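6-phosphogluconate dehydrogenase (Pseudomonas syringae, PDB 5U5G) probably catalyses the NADPH-dependent reduction of 2-oxopropylphosphonate to its alcohol, a late step of fosfomycin biosynthesis. Local coordinates at residues V4-L10 / M26-N32; C18-L22 / L41-A46; I188-S192 / Y282-L286; L236-C240 / F266-R270. All coordinates share one frame; numbering follows the deposited sequence.

In the fold
From the N terminus, interaction 1 pairs strand 5-8 with strand 28-31, closing a loop that holds helix 12-23. Interaction 2 starts within that loop and ends beyond it, at residues 41-46, so the two cross; they also touch, Phe7 lying on Cys18 and Leu10 on Leu41. Both belong to the N-terminal nucleotide-binding domain. Interaction 3 then joins the long helix 168-196 to the last helix, 282-287, and closes a loop of 89 residues in which interaction 4 is nested. Val269 packs on Tyr282 and Val285, linking these two helical contacts. Interactions 1 and 4 lie about 28 Å apart between centres, yet both touch the same NADP.

Interaction 1 of 4, residues V4-L10 / M26-N32; sequences VVGFIGL and MPVHVHN. With NAP (NADP nicotinamide-adenine-dinucleotide phosphate), chain E.
Val4 CG1 lies over one face of the His29 ring, 4.0 Å from its centroid in a CH-pi contact displaced toward the rim; the His31 ring meets Ile8 CG2 at its edge, and the Phe7 ring has Gly9 O at its edge, in plane. They lie on or beside the strands of the opening beta-alpha-beta unit of a Rossmann-type domain: strands 5-8 and 28-31 run parallel, joined through helix 12-23. Val5, Phe7, Val28 and Val30 point to the side packed by that helix, where beta-branched valines suit both extended backbone and apolar layer. Val5 CG2 reaches Met26 CG at 3.7 Å. Ile8, His29 and His31 point to the other side, where His31 ND1 is hydrogen-bonded to Ala49 O. The ladder begins with Val5 N to Pro27 O at 3.1 Å and runs on to Gly9 N and His31 O, with only the link from Phe7 N to His29 O weak. Gly9 has a phi of 107°, which lets the strand turn into the glycine-rich loop. With CG anti to the backbone N (chi1 -169°), Asn32 turns its amide to both loop and nucleotide. Leu10 N donates to Asn32 OD1 at 2.9 Å from above the amide plane. Asn32 OD1 also accepts from the ribose hydroxyl O3B of NADP at 2.7 Å. Asn32 ND2, hydrogen-bonded to Ser34 O as well, reaches 2'-phosphate oxygen O1X of NADP at 2.8 Å, nearly straight (169°).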
# COMPACT_ATOMS: atom_id res chain seq x y z
N VAL A 4 -16.35 34.36 -7.25
CA VAL A 4 -17.08 33.64 -6.21
C VAL A 4 -17.29 32.19 -6.63
O VAL A 4 -17.75 31.91 -7.75
CB VAL A 4 -18.41 34.34 -5.90
CG1 VAL A 4 -19.23 33.51 -4.91
CG2 VAL A 4 -18.17 35.73 -5.36
N VAL A 5 -16.98 31.26 -5.73
CA VAL A 5 -17.25 29.84 -5.93
C VAL A 5 -18.27 29.38 -4.89
O VAL A 5 -18.23 29.80 -3.73
CB VAL A 5 -15.96 29.00 -5.84
CG1 VAL A 5 -15.01 29.36 -6.99
CG2 VAL A 5 -15.29 29.22 -4.51
N GLY A 6 -19.18 28.48 -5.31
CA GLY A 6 -20.13 27.86 -4.41
C GLY A 6 -19.66 26.48 -3.97
O GLY A 6 -18.81 25.86 -4.61
N PHE A 7 -20.23 26.00 -2.86
CA PHE A 7 -19.86 24.69 -2.33
C PHE A 7 -21.05 24.08 -1.60
O PHE A 7 -21.58 24.68 -0.67
CB PHE A 7 -18.65 24.80 -1.39
CG PHE A 7 -17.86 23.53 -1.29
CD1 PHE A 7 -18.36 22.43 -0.59
CD2 PHE A 7 -16.60 23.44 -1.88
CE1 PHE A 7 -17.63 21.28 -0.50
CE2 PHE A 7 -15.87 22.28 -1.78
CZ PHE A 7 -16.38 21.19 -1.10
N ILE A 8 -21.45 22.88 -2.03
CA ILE A 8 -22.58 22.15 -1.45
C ILE A 8 -22.05 20.87 -0.82
O ILE A 8 -21.39 20.06 -1.49
CB ILE A 8 -23.63 21.79 -2.51
CG1 ILE A 8 -24.18 23.04 -3.20
CG2 ILE A 8 -24.74 20.93 -1.92
CD1 ILE A 8 -24.71 22.76 -4.64
N GLY A 9 -22.35 20.66 0.46
CA GLY A 9 -21.92 19.44 1.11
C GLY A 9 -20.79 19.73 2.07
O GLY A 9 -19.63 19.80 1.69
N LEU A 10 -21.14 19.94 3.33
CA LEU A 10 -20.15 20.33 4.32
C LEU A 10 -19.95 19.18 5.28
O LEU A 10 -20.02 19.34 6.50
CB LEU A 10 -20.60 21.61 5.04
CG LEU A 10 -20.82 22.80 4.09
CD1 LEU A 10 -21.33 24.04 4.84
CD2 LEU A 10 -19.56 23.15 3.29
N MET A 26 -10.06 32.65 -1.59
CA MET A 26 -11.20 32.54 -2.50
C MET A 26 -12.48 32.91 -1.75
O MET A 26 -12.69 32.43 -0.63
CB MET A 26 -11.30 31.12 -3.03
CG MET A 26 -12.09 30.97 -4.30
SD MET A 26 -11.50 29.50 -5.15
CE MET A 26 -9.78 29.97 -5.36
N PRO A 27 -13.34 33.76 -2.32
CA PRO A 27 -14.67 33.95 -1.72
C PRO A 27 -15.51 32.70 -1.96
O PRO A 27 -15.63 32.23 -3.09
CB PRO A 27 -15.23 35.16 -2.46
CG PRO A 27 -14.51 35.17 -3.77
CD PRO A 27 -13.17 34.52 -3.57
N VAL A 28 -16.06 32.15 -0.88
CA VAL A 28 -16.77 30.87 -0.95
C VAL A 28 -18.15 31.03 -0.32
O VAL A 28 -18.27 31.43 0.84
CB VAL A 28 -16.01 29.73 -0.24
CG1 VAL A 28 -16.71 28.40 -0.51
CG2 VAL A 28 -14.54 29.68 -0.68
N HIS A 29 -19.18 30.70 -1.08
CA HIS A 29 -20.54 30.59 -0.56
C HIS A 29 -20.88 29.12 -0.35
O HIS A 29 -20.63 28.29 -1.23
CB HIS A 29 -21.53 31.26 -1.51
CG HIS A 29 -21.39 32.75 -1.56
ND1 HIS A 29 -22.47 33.59 -1.71
CD2 HIS A 29 -20.30 33.54 -1.45
CE1 HIS A 29 -22.05 34.84 -1.71
NE2 HIS A 29 -20.74 34.84 -1.55
N VAL A 30 -21.41 28.79 0.81
CA VAL A 30 -21.53 27.40 1.21
C VAL A 30 -22.98 27.09 1.54
O VAL A 30 -23.73 27.95 2.03
CB VAL A 30 -20.62 27.06 2.41
CG1 VAL A 30 -19.16 27.22 2.01
CG2 VAL A 30 -20.97 27.91 3.63
N HIS A 31 -23.37 25.85 1.24
CA HIS A 31 -24.68 25.31 1.56
C HIS A 31 -24.55 23.89 2.05
O HIS A 31 -23.76 23.10 1.52
CB HIS A 31 -25.62 25.31 0.35
CG HIS A 31 -26.94 24.67 0.64
ND1 HIS A 31 -27.92 25.29 1.37
CD2 HIS A 31 -27.41 23.43 0.34
CE1 HIS A 31 -28.96 24.48 1.48
NE2 HIS A 31 -28.67 23.35 0.87
N ASN A 32 -25.34 23.55 3.07
CA ASN A 32 -25.43 22.19 3.55
C ASN A 32 -26.84 21.99 4.11
O ASN A 32 -27.46 22.93 4.60
CB ASN A 32 -24.37 21.88 4.63
CG ASN A 32 -24.26 20.40 4.95
OD1 ASN A 32 -23.94 19.58 4.09
ND2 ASN A 32 -24.49 20.05 6.21
PA NAP E . -19.97 12.85 5.36
O1A NAP E . -20.85 11.73 5.77
O2A NAP E . -18.92 13.40 6.29
O5B NAP E . -20.89 14.11 4.81
C5B NAP E . -21.81 13.59 3.88
C4B NAP E . -22.42 14.81 3.15
O4B NAP E . -23.48 14.41 2.27
C3B NAP E . -22.99 15.83 4.20
O3B NAP E . -22.84 17.12 3.71
C2B NAP E . -24.48 15.46 4.18
O2B NAP E . -25.32 16.46 4.49
C1B NAP E . -24.62 15.16 2.64
N9A NAP E . -25.83 14.39 2.42
C8A NAP E . -26.04 13.00 2.58
N7A NAP E . -27.32 12.63 2.32
C5A NAP E . -27.95 13.84 1.98
C6A NAP E . -29.28 14.14 1.61
N6A NAP E . -30.23 13.16 1.52
N1A NAP E . -29.66 15.42 1.34
C2A NAP E . -28.68 16.37 1.44
N3A NAP E . -27.38 16.23 1.77
C4A NAP E . -27.04 14.94 2.04
O3 NAP E . -19.27 12.12 4.06
PN NAP E . -17.80 12.63 3.71
O1N NAP E . -17.69 14.11 3.64
O2N NAP E . -16.71 11.74 4.27
O5D NAP E . -17.68 12.17 2.03
C5D NAP E . -18.33 13.03 1.21
C4D NAP E . -17.97 12.63 -0.21
O4D NAP E . -16.54 12.69 -0.39
C3D NAP E . -18.40 11.12 -0.44
O3D NAP E . -18.86 10.99 -1.76
C2D NAP E . -17.10 10.36 -0.24
O2D NAP E . -17.02 9.18 -1.00
C1D NAP E . -16.09 11.41 -0.82
N1N NAP E . -14.76 11.21 -0.28
C2N NAP E . -14.51 11.21 1.12
C3N NAP E . -13.20 11.10 1.55
C7N NAP E . -12.90 11.13 2.99
O7N NAP E . -11.75 11.07 3.42
N7N NAP E . -13.93 11.28 3.90
C4N NAP E . -12.05 11.00 0.60
C5N NAP E . -12.43 10.99 -0.81
C6N NAP E . -13.71 11.07 -1.20
P2B NAP E . -25.64 16.69 6.30
O1X NAP E . -24.33 17.33 6.67
O2X NAP E . -26.87 17.59 6.30
O3X NAP E . -25.84 15.25 6.70

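Interaction 2 of 4, residues C18-L22 / L41-A46; sequences CRRLL and LIRQGA
Leu22 pushes its two methyls against the end of helix 39-43, CD1 lying 3.7 Å from Leu41 O and CD2 3.7 Å from Ala46 N. The end it touches is a Schellman motif within the Rossmann-type domain, so a branched apolar side chain rests on a turn whose amides Gly45 N and Ala46 N are already hydrogen-bonded. With CG of Leu22 turned anti to the carbonyl carbon (chi1 -71°), its fork spans the turn: CD1 faces Leu41 and Gln44, while CD2 faces Gly45 and Ala46. In return, Leu41 extends its own fork toward helix 12-23. Leu41 CD1 meets Cys18 CB at 3.7 Å, and Leu41 CD2 is 3.8 Å from Arg19 CG, crossing the aliphatic part of that arginine at about a right angle. A small cysteine leaves room for the leucine fork close to the helix. Gln44 OE1 approaches the aliphatic Arg19 CG at 3.6 Å, and no hydrogen bond joins the two residues.

Farther out, Cys18 and Ala46 both rest on Val30, and Cys18 and Leu41 on Leu10, so both segments pack on the face of the sheet that carries Val28 and Val30. What positions the turn is Gly45, whose positive phi (112°) suits a residue without a side chain. Ala46 N then reaches back to Leu41 O at 2.9 Å, and Gly45 N to Ile42 O at 2.9 Å.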
# COMPACT_ATOMS: atom_id res chain seq x y z
N CYS A 18 -13.35 23.20 1.71
CA CYS A 18 -13.74 24.60 1.90
C CYS A 18 -12.70 25.38 2.69
O CYS A 18 -12.37 26.52 2.33
CB CYS A 18 -15.09 24.69 2.60
SG CYS A 18 -16.47 24.51 1.50
N ARG A 19 -12.19 24.80 3.79
CA ARG A 19 -11.16 25.50 4.55
C ARG A 19 -9.95 25.82 3.69
O ARG A 19 -9.39 26.92 3.78
CB ARG A 19 -10.74 24.67 5.78
CG ARG A 19 -11.54 25.01 7.02
CD ARG A 19 -12.01 23.76 7.71
NE ARG A 19 -11.00 23.23 8.62
CZ ARG A 19 -10.99 21.97 9.05
NH1 ARG A 19 -11.92 21.12 8.62
NH2 ARG A 19 -10.04 21.55 9.88
N ARG A 20 -9.54 24.88 2.84
CA ARG A 20 -8.41 25.14 1.95
C ARG A 20 -8.72 26.26 0.97
O ARG A 20 -7.87 27.13 0.71
CB ARG A 20 -8.04 23.85 1.21
CG ARG A 20 -6.77 23.94 0.40
CD ARG A 20 -5.55 23.95 1.29
NE ARG A 20 -4.34 24.19 0.51
CZ ARG A 20 -3.11 24.15 1.00
NH1 ARG A 20 -2.90 23.88 2.28
NH2 ARG A 20 -2.07 24.39 0.21
N LEU A 21 -9.93 26.28 0.41
CA LEU A 21 -10.29 27.36 -0.51
C LEU A 21 -10.29 28.71 0.21
O LEU A 21 -9.77 29.70 -0.31
CB LEU A 21 -11.65 27.09 -1.15
CG LEU A 21 -11.80 25.85 -2.03
CD1 LEU A 21 -13.27 25.61 -2.30
CD2 LEU A 21 -11.03 26.04 -3.35
N LEU A 22 -10.89 28.76 1.41
CA LEU A 22 -10.85 29.99 2.19
C LEU A 22 -9.41 30.41 2.47
O LEU A 22 -9.09 31.61 2.45
CB LEU A 22 -11.62 29.83 3.50
CG LEU A 22 -13.15 29.72 3.50
CD1 LEU A 22 -13.64 29.33 4.88
CD2 LEU A 22 -13.80 31.02 3.05
N LEU A 41 -16.92 27.46 9.18
CA LEU A 41 -16.57 28.05 7.89
C LEU A 41 -17.04 29.50 7.80
O LEU A 41 -16.31 30.36 7.30
CB LEU A 41 -17.19 27.23 6.75
CG LEU A 41 -16.59 25.83 6.62
CD1 LEU A 41 -17.29 25.03 5.53
CD2 LEU A 41 -15.11 25.93 6.33
N ILE A 42 -18.24 29.79 8.30
CA ILE A 42 -18.75 31.16 8.29
C ILE A 42 -17.87 32.06 9.15
O ILE A 42 -17.47 33.15 8.74
CB ILE A 42 -20.21 31.19 8.76
CG1 ILE A 42 -21.10 30.48 7.73
CG2 ILE A 42 -20.70 32.66 9.00
CD1 ILE A 42 -22.49 30.15 8.23
N ARG A 43 -17.55 31.60 10.36
CA ARG A 43 -16.61 32.32 11.22
C ARG A 43 -15.31 32.62 10.50
O ARG A 43 -14.68 33.66 10.74
CB ARG A 43 -16.36 31.49 12.49
CG ARG A 43 -15.32 32.03 13.41
CD ARG A 43 -15.33 31.29 14.74
NE ARG A 43 -15.36 29.84 14.57
CZ ARG A 43 -14.29 29.08 14.33
NH1 ARG A 43 -13.08 29.61 14.22
NH2 ARG A 43 -14.45 27.76 14.20
N GLN A 44 -14.90 31.76 9.57
CA GLN A 44 -13.65 31.94 8.85
C GLN A 44 -13.81 32.62 7.50
O GLN A 44 -12.87 32.61 6.70
CB GLN A 44 -12.95 30.60 8.69
CG GLN A 44 -12.58 29.97 10.02
CD GLN A 44 -12.24 28.49 9.88
OE1 GLN A 44 -12.70 27.83 8.96
NE2 GLN A 44 -11.43 27.98 10.78
N GLY A 45 -14.96 33.23 7.23
CA GLY A 45 -15.14 34.04 6.03
C GLY A 45 -16.09 33.50 4.98
O GLY A 45 -16.38 34.23 4.02
N ALA A 46 -16.57 32.26 5.09
CA ALA A 46 -17.54 31.79 4.10
C ALA A 46 -18.88 32.49 4.28
O ALA A 46 -19.19 33.03 5.35
CB ALA A 46 -17.72 30.28 4.20

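Interaction 3 of 4, residues I188-S192 / Y282-L286; sequences IEVIS and YFSVL
Helix segments 188-192 and 282-286 cross at -56° with their axes 10.0 Å apart, and come nearest at Ile188 and Phe283, whose CA atoms are 6.1 Å from each other. Ile188 lays CG2 over one face of the Phe283 ring, 3.5 Å from the centroid and 17° off the normal. Ile188 CG1 reaches Phe283 CE2 at 3.7 Å, and CD1 runs on to Tyr282 CB. Ile191 CG2 meets the Phe283 ring at its edge.

The pair belongs to the all-helical C-terminal domain of the 6-phosphogluconate and 3-hydroxyisobutyrate dehydrogenase family, and it borders the second subunit. Tyr282, its ring carried away from the backbone N (chi1 -172°), donates OH to Glu189 OE2 at 2.7 Å, on the anti side of the carboxylate and somewhat out of its plane. That oxygen also accepts from Phe258 N of the second subunit, and Glu189 OE1 from its Ser259 OG; these bonds would offset the cost of burying the charge. Leu286 CD2 lies over one face of the Tyr282 ring and also meets Glu189 CG.

Ser192 is small enough to tuck its polar tip between the helices. Ser192 OG donates to Ile188 O at 2.7 Å, the backbone N of Ser192 reaching that oxygen from the opposite face. A water at the edge of the Phe283 ring donates to Ser192 OG at 2.9 Å and to Phe283 O at 2.7 Å.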
# COMPACT_ATOMS: atom_id res chain seq x y z
N ILE A 188 -4.79 -3.82 9.23
CA ILE A 188 -5.36 -3.99 10.57
C ILE A 188 -5.15 -5.42 11.07
O ILE A 188 -4.87 -5.65 12.25
CB ILE A 188 -6.85 -3.59 10.58
CG1 ILE A 188 -6.98 -2.08 10.35
CG2 ILE A 188 -7.51 -3.95 11.92
CD1 ILE A 188 -8.42 -1.59 10.30
N GLU A 189 -5.25 -6.41 10.17
CA GLU A 189 -4.98 -7.78 10.60
C GLU A 189 -3.52 -7.96 10.98
O GLU A 189 -3.20 -8.62 11.97
CB GLU A 189 -5.38 -8.76 9.50
CG GLU A 189 -6.88 -8.94 9.39
CD GLU A 189 -7.26 -10.04 8.42
OE1 GLU A 189 -6.41 -10.92 8.17
OE2 GLU A 189 -8.40 -10.02 7.93
N VAL A 190 -2.61 -7.36 10.21
CA VAL A 190 -1.19 -7.54 10.48
C VAL A 190 -0.78 -6.82 11.76
O VAL A 190 -0.05 -7.38 12.59
CB VAL A 190 -0.39 -7.09 9.24
CG1 VAL A 190 1.03 -6.76 9.59
CG2 VAL A 190 -0.45 -8.20 8.18
N ILE A 191 -1.25 -5.59 11.95
CA ILE A 191 -0.98 -4.87 13.19
C ILE A 191 -1.54 -5.64 14.38
O ILE A 191 -0.87 -5.77 15.42
CB ILE A 191 -1.55 -3.44 13.13
CG1 ILE A 191 -0.83 -2.63 12.05
CG2 ILE A 191 -1.43 -2.77 14.49
CD1 ILE A 191 -1.54 -1.35 11.68
N SER A 192 -2.76 -6.17 14.25
CA SER A 192 -3.39 -6.87 15.36
C SER A 192 -2.60 -8.11 15.76
O SER A 192 -2.36 -8.36 16.95
CB SER A 192 -4.83 -7.24 15.01
OG SER A 192 -5.58 -6.07 14.78
N TYR A 282 -12.69 -1.97 12.24
CA TYR A 282 -12.32 -3.37 12.05
C TYR A 282 -11.38 -3.84 13.17
O TYR A 282 -11.42 -5.02 13.54
CB TYR A 282 -11.65 -3.56 10.68
CG TYR A 282 -11.38 -5.01 10.30
CD1 TYR A 282 -12.28 -6.02 10.61
CD2 TYR A 282 -10.24 -5.35 9.57
CE1 TYR A 282 -12.05 -7.35 10.22
CE2 TYR A 282 -9.99 -6.67 9.19
CZ TYR A 282 -10.90 -7.66 9.50
OH TYR A 282 -10.64 -8.96 9.12
N PHE A 283 -10.52 -2.95 13.68
CA PHE A 283 -9.66 -3.27 14.82
C PHE A 283 -10.45 -3.89 15.96
O PHE A 283 -10.10 -4.96 16.47
CB PHE A 283 -8.95 -2.01 15.34
CG PHE A 283 -7.57 -1.79 14.77
CD1 PHE A 283 -6.55 -2.71 14.98
CD2 PHE A 283 -7.29 -0.63 14.04
CE1 PHE A 283 -5.28 -2.49 14.44
CE2 PHE A 283 -6.04 -0.40 13.52
CZ PHE A 283 -5.03 -1.33 13.72
N SER A 284 -11.54 -3.24 16.37
CA SER A 284 -12.27 -3.74 17.52
C SER A 284 -13.12 -4.95 17.15
O SER A 284 -13.26 -5.87 17.97
CB SER A 284 -13.13 -2.63 18.12
OG SER A 284 -14.12 -2.21 17.20
N VAL A 285 -13.67 -5.00 15.94
CA VAL A 285 -14.42 -6.18 15.51
C VAL A 285 -13.51 -7.39 15.46
O VAL A 285 -13.88 -8.49 15.89
CB VAL A 285 -15.09 -5.92 14.15
CG1 VAL A 285 -15.62 -7.23 13.56
CG2 VAL A 285 -16.21 -4.90 14.28
N LEU A 286 -12.29 -7.20 14.95
CA LEU A 286 -11.34 -8.30 14.86
C LEU A 286 -11.17 -9.00 16.20
O LEU A 286 -11.28 -10.22 16.29
CB LEU A 286 -10.00 -7.76 14.35
CG LEU A 286 -9.10 -8.66 13.52
CD1 LEU A 286 -9.89 -9.62 12.65
CD2 LEU A 286 -8.23 -7.76 12.68
O HOH W 1 -7.69 -6.05 16.82

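Interaction 4 of 4, residues L236-C240 / F266-R270; sequences LGVRC and FDTVR. With NAP (NADP nicotinamide-adenine-dinucleotide phosphate), chain E; 7VD ((2-oxopropyl)phosphonic acid), chain F.
Arg239 leaves its helix with CB directed at Phe266, and CG, anti to the backbone N (chi1 -176°), lies over one face of that ring, 4.1 Å from CD1. Bends at chi2 and chi3 then swing the chain toward the 2-oxopropylphosphonate. NE has a weak hydrogen bond to Ser181 OG, NH2 a salt bridge to Glu180, and NH1 hydrogen bonds to Tyr217 OH and Gln279 OE1. These partners fix the rotation of the guanidinium, one face of which lies against the methyl C8 of 2-oxopropylphosphonate, 3.7 Å from NH1.

The segments 236-240 and 266-270 run nearly antiparallel (154°) within the helical C-terminal domain, which in this family lines the catalytic cleft opposite the nucleotide-binding domain. On the other side of helix 236-247, Val238 CG2 faces the bridging oxygen O3 of NADP at 3.5 Å. Leu236 wedges its fork between neighbours: CD1 meets Val269 CG1 at 3.6 Å, and CD2 comes to the edge of the Phe266 ring. Cysteine suits the close approach one turn on, where Cys240 SG sits 3.2 Å from Phe266 O. The Arg270 guanidinium turns its edge to this sulfur, NE lying 3.6 Å from Cys240 SG and buried without a polar partner, while NH1 is paired with Glu275.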
# COMPACT_ATOMS: atom_id res chain seq x y z
N LEU A 236 -17.73 4.35 8.23
CA LEU A 236 -18.09 3.09 7.60
C LEU A 236 -19.20 3.28 6.58
O LEU A 236 -19.27 2.53 5.60
CB LEU A 236 -18.49 2.07 8.65
CG LEU A 236 -17.35 1.48 9.49
CD1 LEU A 236 -17.89 0.84 10.76
CD2 LEU A 236 -16.54 0.47 8.69
N GLY A 237 -20.06 4.28 6.78
CA GLY A 237 -21.08 4.58 5.78
C GLY A 237 -20.47 4.95 4.44
O GLY A 237 -20.90 4.45 3.39
N VAL A 238 -19.46 5.82 4.45
CA VAL A 238 -18.80 6.22 3.21
C VAL A 238 -18.02 5.06 2.61
O VAL A 238 -18.07 4.81 1.39
CB VAL A 238 -17.91 7.45 3.46
CG1 VAL A 238 -16.87 7.60 2.36
CG2 VAL A 238 -18.77 8.72 3.54
N ARG A 239 -17.28 4.33 3.45
CA ARG A 239 -16.50 3.19 2.97
C ARG A 239 -17.40 2.14 2.32
O ARG A 239 -17.11 1.65 1.22
CB ARG A 239 -15.71 2.58 4.14
CG ARG A 239 -14.77 1.44 3.75
CD ARG A 239 -13.34 1.94 3.66
NE ARG A 239 -12.95 2.10 2.27
CZ ARG A 239 -12.05 2.97 1.81
NH1 ARG A 239 -11.42 3.81 2.61
NH2 ARG A 239 -11.81 2.99 0.50
N CYS A 240 -18.51 1.80 2.99
CA CYS A 240 -19.42 0.77 2.48
C CYS A 240 -20.20 1.23 1.25
O CYS A 240 -20.53 0.41 0.38
CB CYS A 240 -20.38 0.31 3.58
SG CYS A 240 -19.58 -0.77 4.83
N PHE A 266 -16.34 -5.14 5.50
CA PHE A 266 -16.68 -3.81 5.98
C PHE A 266 -18.19 -3.65 6.17
O PHE A 266 -18.63 -2.85 7.01
CB PHE A 266 -16.10 -2.74 5.06
CG PHE A 266 -14.61 -2.53 5.26
CD1 PHE A 266 -14.14 -1.75 6.32
CD2 PHE A 266 -13.68 -3.15 4.42
CE1 PHE A 266 -12.77 -1.56 6.53
CE2 PHE A 266 -12.31 -2.96 4.61
CZ PHE A 266 -11.85 -2.18 5.67
N ASP A 267 -18.98 -4.45 5.46
CA ASP A 267 -20.41 -4.50 5.74
C ASP A 267 -20.67 -5.02 7.15
O ASP A 267 -21.47 -4.45 7.90
CB ASP A 267 -21.13 -5.37 4.70
CG ASP A 267 -22.63 -5.38 4.90
OD1 ASP A 267 -23.27 -4.32 4.68
OD2 ASP A 267 -23.17 -6.45 5.27
N THR A 268 -19.97 -6.10 7.54
CA THR A 268 -20.14 -6.64 8.88
C THR A 268 -19.68 -5.65 9.95
O THR A 268 -20.32 -5.52 11.00
CB THR A 268 -19.38 -7.96 9.01
OG1 THR A 268 -19.80 -8.85 7.98
CG2 THR A 268 -19.66 -8.59 10.36
N VAL A 269 -18.56 -4.96 9.71
CA VAL A 269 -18.08 -3.96 10.67
C VAL A 269 -19.08 -2.81 10.79
O VAL A 269 -19.30 -2.27 11.88
CB VAL A 269 -16.69 -3.45 10.26
CG1 VAL A 269 -16.24 -2.30 11.16
CG2 VAL A 269 -15.65 -4.59 10.29
N ARG A 270 -19.67 -2.40 9.66
CA ARG A 270 -20.70 -1.38 9.67
C ARG A 270 -21.90 -1.81 10.50
O ARG A 270 -22.42 -1.03 11.30
CB ARG A 270 -21.13 -1.06 8.23
CG ARG A 270 -22.07 0.16 8.12
CD ARG A 270 -22.52 0.39 6.68
NE ARG A 270 -22.94 -0.85 6.06
CZ ARG A 270 -24.11 -1.44 6.27
NH1 ARG A 270 -25.01 -0.88 7.08
NH2 ARG A 270 -24.39 -2.59 5.69
PA NAP E . -19.97 12.85 5.36
O1A NAP E . -20.85 11.73 5.77
O2A NAP E . -18.92 13.40 6.29
O5B NAP E . -20.89 14.11 4.81
C5B NAP E . -21.81 13.59 3.88
C4B NAP E . -22.42 14.81 3.15
O4B NAP E . -23.48 14.41 2.27
C3B NAP E . -22.99 15.83 4.20
O3B NAP E . -22.84 17.12 3.71
C2B NAP E . -24.48 15.46 4.18
O2B NAP E . -25.32 16.46 4.49
C1B NAP E . -24.62 15.16 2.64
N9A NAP E . -25.83 14.39 2.42
C8A NAP E . -26.04 13.00 2.58
N7A NAP E . -27.32 12.63 2.32
C5A NAP E . -27.95 13.84 1.98
C6A NAP E . -29.28 14.14 1.61
N6A NAP E . -30.23 13.16 1.52
N1A NAP E . -29.66 15.42 1.34
C2A NAP E . -28.68 16.37 1.44
N3A NAP E . -27.38 16.23 1.77
C4A NAP E . -27.04 14.94 2.04
O3 NAP E . -19.27 12.12 4.06
PN NAP E . -17.80 12.63 3.71
O1N NAP E . -17.69 14.11 3.64
O2N NAP E . -16.71 11.74 4.27
O5D NAP E . -17.68 12.17 2.03
C5D NAP E . -18.33 13.03 1.21
C4D NAP E . -17.97 12.63 -0.21
O4D NAP E . -16.54 12.69 -0.39
C3D NAP E . -18.40 11.12 -0.44
O3D NAP E . -18.86 10.99 -1.76
C2D NAP E . -17.10 10.36 -0.24
O2D NAP E . -17.02 9.18 -1.00
C1D NAP E . -16.09 11.41 -0.82
N1N NAP E . -14.76 11.21 -0.28
C2N NAP E . -14.51 11.21 1.12
C3N NAP E . -13.20 11.10 1.55
C7N NAP E . -12.90 11.13 2.99
O7N NAP E . -11.75 11.07 3.42
N7N NAP E . -13.93 11.28 3.90
C4N NAP E . -12.05 11.00 0.60
C5N NAP E . -12.43 10.99 -0.81
C6N NAP E . -13.71 11.07 -1.20
P2B NAP E . -25.64 16.69 6.30
O1X NAP E . -24.33 17.33 6.67
O2X NAP E . -26.87 17.59 6.30
O3X NAP E . -25.84 15.25 6.70
P1 7VD F . -9.50 8.46 0.36
C1 7VD F . -11.05 8.19 1.27
O2 7VD F . -9.50 7.90 -1.04
O3 7VD F . -9.12 9.92 0.33
O4 7VD F . -8.55 7.69 1.24
C6 7VD F . -12.22 7.67 0.47
O7 7VD F . -12.41 8.03 -0.70
C8 7VD F . -13.13 6.71 1.18